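Long-range contacts in teichoic acid biosynthesis protein F (Staphylococcus epidermidis, PDB 3L7I), which takes part in teichoic acid biosynthesis and is built, in its modelled part, from two Rossmann-like domains in a GT-B type fold: residues 481-486 with 507-512; 632-637 with 690-695. All coordinates share one frame; numbering follows the deposited sequence.

Contact 1. Residues 481-486 with 507-512; sequences YLISPN and IGYPRN
Two backbone N-H groups, those of I507 and G508, converge on the carbonyl oxygen of S484. The bond from G508 N is 3.1 Å long to S484 O and fairly direct, with 151° at the hydrogen, although the donor is tilted 34° from the carbonyl plane. I507 N stands at 3.0 Å from S484 O, but an angle of 129° makes that bond weak. Both donors sit where the chain leaves strand 504-506, so the parallel pairing with strand 481-484 ends in this forked grip. G508 carries the bend with a phi/psi combination, phi positive and psi extended, that would jam a beta carbon against the carbonyl oxygen of I507.

Beside this pair of bonds, I483 points its CB toward the outgoing loop. With CG2 anti to the backbone N, I483 CG2 lies 3.6 Å from G508 O and 4.2 Å from I507 CG1. I483 CD1 meets P510 CD at 3.9 Å, tip to tip; helices 706-721 (I710 on I483) and 367-379 (I372 on P510) cover this apolar patch. P485 crosses the Y509 ring obliquely, P485 CB lying 3.8 Å from Y509 CE2, while the modelled CG position is too close to the ring to be trusted. A backbone bond from N512 N to Y509 O, 2.8 Å, folds the loop back into a turn.

Within that turn, R511 makes salt bridges to D367 and to D629, the latter on helix 626-630 of the second domain. The loop thus leaves the C-terminal ends of the strands of the first sheet for the interdomain cleft of the GT-B fold. Backbone bonds and apolar contacts fix its root, and R511, between D367 of the first domain and D629 of the second, probably adds an electrostatic tie across the cleft.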
# COMPACT_ATOMS: atom_id res chain seq x y z
N TYR A 481 -23.33 -32.03 12.85
CA TYR A 481 -24.53 -32.84 13.03
C TYR A 481 -25.61 -32.40 12.04
O TYR A 481 -25.75 -31.21 11.77
CB TYR A 481 -25.04 -32.71 14.46
CG TYR A 481 -24.16 -33.39 15.48
CD1 TYR A 481 -23.86 -34.76 15.39
CD2 TYR A 481 -23.63 -32.68 16.56
CE1 TYR A 481 -23.06 -35.38 16.34
CE2 TYR A 481 -22.83 -33.30 17.50
CZ TYR A 481 -22.55 -34.65 17.39
OH TYR A 481 -21.76 -35.25 18.34
N LEU A 482 -26.34 -33.36 11.49
CA LEU A 482 -27.47 -33.11 10.61
C LEU A 482 -28.66 -33.94 11.06
O LEU A 482 -28.56 -35.17 11.23
CB LEU A 482 -27.11 -33.47 9.18
CG LEU A 482 -28.28 -33.36 8.22
CD1 LEU A 482 -28.92 -32.02 8.38
CD2 LEU A 482 -27.81 -33.56 6.82
N ILE A 483 -29.81 -33.29 11.24
CA ILE A 483 -30.99 -33.99 11.73
C ILE A 483 -31.72 -34.70 10.60
O ILE A 483 -31.80 -34.17 9.48
CB ILE A 483 -31.93 -33.03 12.44
CG1 ILE A 483 -31.29 -32.55 13.74
CG2 ILE A 483 -33.25 -33.70 12.74
CD1 ILE A 483 -32.26 -31.92 14.70
N SER A 484 -32.24 -35.89 10.87
CA SER A 484 -33.05 -36.58 9.88
C SER A 484 -34.40 -37.02 10.43
O SER A 484 -34.49 -37.53 11.56
CB SER A 484 -32.31 -37.79 9.31
OG SER A 484 -33.01 -38.35 8.21
N PRO A 485 -35.47 -36.83 9.63
CA PRO A 485 -36.86 -37.18 9.95
C PRO A 485 -37.20 -38.65 9.68
O PRO A 485 -38.12 -39.18 10.31
CB PRO A 485 -37.68 -36.28 9.01
CG PRO A 485 -36.72 -35.34 8.40
CD PRO A 485 -35.38 -36.01 8.42
N ASN A 486 -36.48 -39.29 8.76
CA ASN A 486 -36.78 -40.66 8.32
C ASN A 486 -35.66 -41.28 7.49
O ASN A 486 -34.77 -40.57 7.03
CB ASN A 486 -38.10 -40.68 7.53
CG ASN A 486 -38.33 -39.40 6.75
OD1 ASN A 486 -37.70 -39.15 5.72
ND2 ASN A 486 -39.24 -38.57 7.25
N ILE A 507 -33.77 -38.54 14.27
CA ILE A 507 -34.51 -38.41 15.52
C ILE A 507 -35.82 -37.69 15.36
O ILE A 507 -36.65 -37.74 16.25
CB ILE A 507 -33.67 -37.67 16.57
CG1 ILE A 507 -33.21 -36.31 16.02
CG2 ILE A 507 -32.49 -38.53 17.02
CD1 ILE A 507 -32.53 -35.45 17.07
N GLY A 508 -36.01 -37.02 14.22
CA GLY A 508 -37.24 -36.29 13.93
C GLY A 508 -37.04 -34.82 14.21
O GLY A 508 -36.08 -34.42 14.84
N TYR A 509 -37.96 -34.00 13.72
CA TYR A 509 -37.82 -32.55 13.84
C TYR A 509 -38.27 -32.01 15.19
O TYR A 509 -39.37 -32.31 15.67
CB TYR A 509 -38.56 -31.84 12.70
CG TYR A 509 -37.84 -31.95 11.40
CD1 TYR A 509 -36.52 -31.54 11.31
CD2 TYR A 509 -38.47 -32.44 10.26
CE1 TYR A 509 -35.83 -31.62 10.13
CE2 TYR A 509 -37.77 -32.52 9.06
CZ TYR A 509 -36.44 -32.11 9.01
OH TYR A 509 -35.69 -32.17 7.85
N PRO A 510 -37.41 -31.21 15.83
CA PRO A 510 -37.83 -30.60 17.09
C PRO A 510 -39.13 -29.83 16.91
O PRO A 510 -39.97 -29.80 17.82
CB PRO A 510 -36.66 -29.66 17.40
CG PRO A 510 -35.49 -30.39 16.86
CD PRO A 510 -35.98 -31.01 15.56
N ARG A 511 -39.30 -29.22 15.73
CA ARG A 511 -40.45 -28.38 15.43
C ARG A 511 -41.70 -29.22 15.36
O ARG A 511 -42.82 -28.69 15.41
CB ARG A 511 -40.26 -27.72 14.07
CG ARG A 511 -39.95 -28.74 13.01
CD ARG A 511 -40.78 -28.56 11.77
NE ARG A 511 -39.97 -27.99 10.71
CZ ARG A 511 -40.07 -28.34 9.42
NH1 ARG A 511 -39.27 -27.76 8.52
NH2 ARG A 511 -40.95 -29.26 9.05
N ASN A 512 -41.50 -30.53 15.22
CA ASN A 512 -42.61 -31.47 15.12
C ASN A 512 -43.04 -32.01 16.48
O ASN A 512 -44.12 -32.60 16.60
CB ASN A 512 -42.25 -32.63 14.17
CG ASN A 512 -42.35 -32.25 12.69
OD1 ASN A 512 -42.91 -31.21 12.34
ND2 ASN A 512 -41.80 -33.10 11.82

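Contact 2. Residues 632-637 with 690-695; sequences ILKRPQ and KIDAFY
K634 lies across one face of the Y695 ring, its CE 3.4 Å from the Y695 ring centroid and only 9° off the normal, a CH-pi contact. K634 NZ rides further out, at 4.0 Å from that Y695 centroid and 20° off the normal, which still qualifies as cation-pi. The lysine chain is extended beyond CG, and Y695 holds CG anti to its backbone N (chi1 172°), which turns the ring toward the loop.

The more buried half is at I691. This side chain fits against backbone: I691 CG2 is 3.6 Å from K634 CA, and I691 CD1 is 3.4 Å from R635 O. Q684 of helix 680-686 touches I691 as well and hydrogen-bonds K634 O, closing the same corner.

Toward solvent only the charged end is loosely placed: K634 is exposed, and K634 NZ remains 5.3 Å from D692 OD1, too far for a salt bridge, though a weak long-range attraction is possible. The loop before strand 637-640 is therefore held to helix 688-698 by isoleucine-on-backbone packing and a lysine laid on an aromatic face, and the ring probably offers the ammonium group partial electrostatic compensation at the surface.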
# COMPACT_ATOMS: atom_id res chain seq x y z
N ILE A 632 -47.82 -36.62 10.65
CA ILE A 632 -47.70 -37.18 11.97
C ILE A 632 -49.08 -37.28 12.62
O ILE A 632 -49.31 -38.15 13.47
CB ILE A 632 -46.80 -36.32 12.84
CG1 ILE A 632 -45.38 -36.24 12.25
CG2 ILE A 632 -46.79 -36.85 14.26
CD1 ILE A 632 -44.52 -35.12 12.83
N LEU A 633 -50.00 -36.41 12.21
CA LEU A 633 -51.32 -36.36 12.84
C LEU A 633 -52.30 -37.43 12.33
O LEU A 633 -53.36 -37.63 12.93
CB LEU A 633 -51.93 -34.95 12.72
CG LEU A 633 -51.17 -33.82 13.42
CD1 LEU A 633 -51.62 -32.40 12.94
CD2 LEU A 633 -51.27 -33.95 14.93
N LYS A 634 -51.92 -38.12 11.24
CA LYS A 634 -52.75 -39.16 10.61
C LYS A 634 -54.14 -38.63 10.27
O LYS A 634 -55.15 -39.23 10.59
CB LYS A 634 -52.86 -40.41 11.49
CG LYS A 634 -51.54 -40.97 11.95
CD LYS A 634 -51.70 -42.32 12.64
CE LYS A 634 -50.60 -42.55 13.68
NZ LYS A 634 -50.65 -43.93 14.26
N ARG A 635 -54.16 -37.47 9.64
CA ARG A 635 -55.41 -36.85 9.26
C ARG A 635 -55.46 -36.80 7.74
O ARG A 635 -54.44 -37.00 7.08
CB ARG A 635 -55.52 -35.44 9.89
CG ARG A 635 -56.31 -35.40 11.18
CD ARG A 635 -55.51 -35.11 12.42
NE ARG A 635 -55.47 -33.67 12.70
CZ ARG A 635 -55.30 -33.11 13.90
NH1 ARG A 635 -55.25 -31.79 13.99
NH2 ARG A 635 -55.16 -33.84 15.01
N PRO A 636 -56.65 -36.56 7.17
CA PRO A 636 -56.81 -36.52 5.71
C PRO A 636 -56.03 -35.38 5.06
O PRO A 636 -56.11 -34.25 5.54
CB PRO A 636 -58.30 -36.25 5.53
CG PRO A 636 -58.92 -36.64 6.80
CD PRO A 636 -57.93 -36.35 7.86
N GLN A 637 -55.28 -35.67 4.00
CA GLN A 637 -54.70 -34.62 3.19
C GLN A 637 -55.30 -34.72 1.79
O GLN A 637 -55.76 -35.79 1.39
CB GLN A 637 -53.18 -34.73 3.13
CG GLN A 637 -52.51 -34.98 4.47
CD GLN A 637 -51.02 -34.67 4.45
OE1 GLN A 637 -50.56 -33.84 3.65
NE2 GLN A 637 -50.26 -35.30 5.35
N LYS A 690 -53.99 -45.71 3.24
CA LYS A 690 -52.94 -44.86 2.68
C LYS A 690 -52.29 -43.88 3.68
O LYS A 690 -51.08 -43.64 3.64
CB LYS A 690 -53.45 -44.10 1.44
CG LYS A 690 -53.58 -44.98 0.20
CD LYS A 690 -53.65 -44.17 -1.08
CE LYS A 690 -53.29 -45.03 -2.30
NZ LYS A 690 -54.25 -46.18 -2.53
N ILE A 691 -53.09 -43.32 4.57
CA ILE A 691 -52.58 -42.46 5.63
C ILE A 691 -51.64 -43.24 6.55
O ILE A 691 -50.61 -42.72 6.98
CB ILE A 691 -53.73 -41.88 6.46
CG1 ILE A 691 -54.47 -40.83 5.63
CG2 ILE A 691 -53.23 -41.27 7.76
CD1 ILE A 691 -55.54 -40.11 6.39
N ASP A 692 -51.99 -44.48 6.84
CA ASP A 692 -51.16 -45.33 7.68
C ASP A 692 -49.85 -45.67 6.98
O ASP A 692 -48.79 -45.61 7.59
CB ASP A 692 -51.93 -46.59 8.10
CG ASP A 692 -53.06 -46.30 9.10
OD1 ASP A 692 -53.02 -45.23 9.75
OD2 ASP A 692 -53.99 -47.15 9.25
N ALA A 693 -49.90 -46.00 5.69
CA ALA A 693 -48.68 -46.31 4.95
C ALA A 693 -47.73 -45.12 4.97
O ALA A 693 -46.52 -45.26 5.18
CB ALA A 693 -49.00 -46.69 3.53
N PHE A 694 -48.29 -43.93 4.75
CA PHE A 694 -47.54 -42.69 4.71
C PHE A 694 -46.96 -42.38 6.09
O PHE A 694 -45.82 -41.94 6.21
CB PHE A 694 -48.46 -41.55 4.25
CG PHE A 694 -47.76 -40.27 3.98
CD1 PHE A 694 -47.26 -40.00 2.73
CD2 PHE A 694 -47.63 -39.32 4.97
CE1 PHE A 694 -46.61 -38.80 2.47
CE2 PHE A 694 -46.99 -38.12 4.72
CZ PHE A 694 -46.48 -37.86 3.46
N TYR A 695 -47.75 -42.62 7.14
CA TYR A 695 -47.28 -42.37 8.50
C TYR A 695 -46.18 -43.35 8.88
O TYR A 695 -45.30 -43.04 9.67
CB TYR A 695 -48.42 -42.49 9.51
CG TYR A 695 -47.96 -42.44 10.95
CD1 TYR A 695 -47.91 -41.25 11.65
CD2 TYR A 695 -47.57 -43.59 11.61
CE1 TYR A 695 -47.49 -41.20 12.96
CE2 TYR A 695 -47.15 -43.56 12.92
CZ TYR A 695 -47.12 -42.37 13.59
OH TYR A 695 -46.70 -42.33 14.90

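Along the chain the two contacts come in series, neither nested nor crossed. Contact 1 closes a beta-alpha-beta crossover, strand 481-484, helix 487-496 and strand 504-506, at the 504-506 side of the seven-stranded sheet, just past the C-terminal ends of both strands. The chain then builds most of the second domain before contact 2 opens; its 52-residue loop takes in most of strand 637-640, strand 666-667 and helices 670-677 and 680-686, and closes when helix 688-698 packs on the turn leading into strand 637-640. Afterwards helix 706-721 goes back to the first domain and packs on contact 1. Across the cleft the contacts touch directly, N512 ND2 lying 3.5 Å from I632 CD1, although their centres are about 18 Å apart.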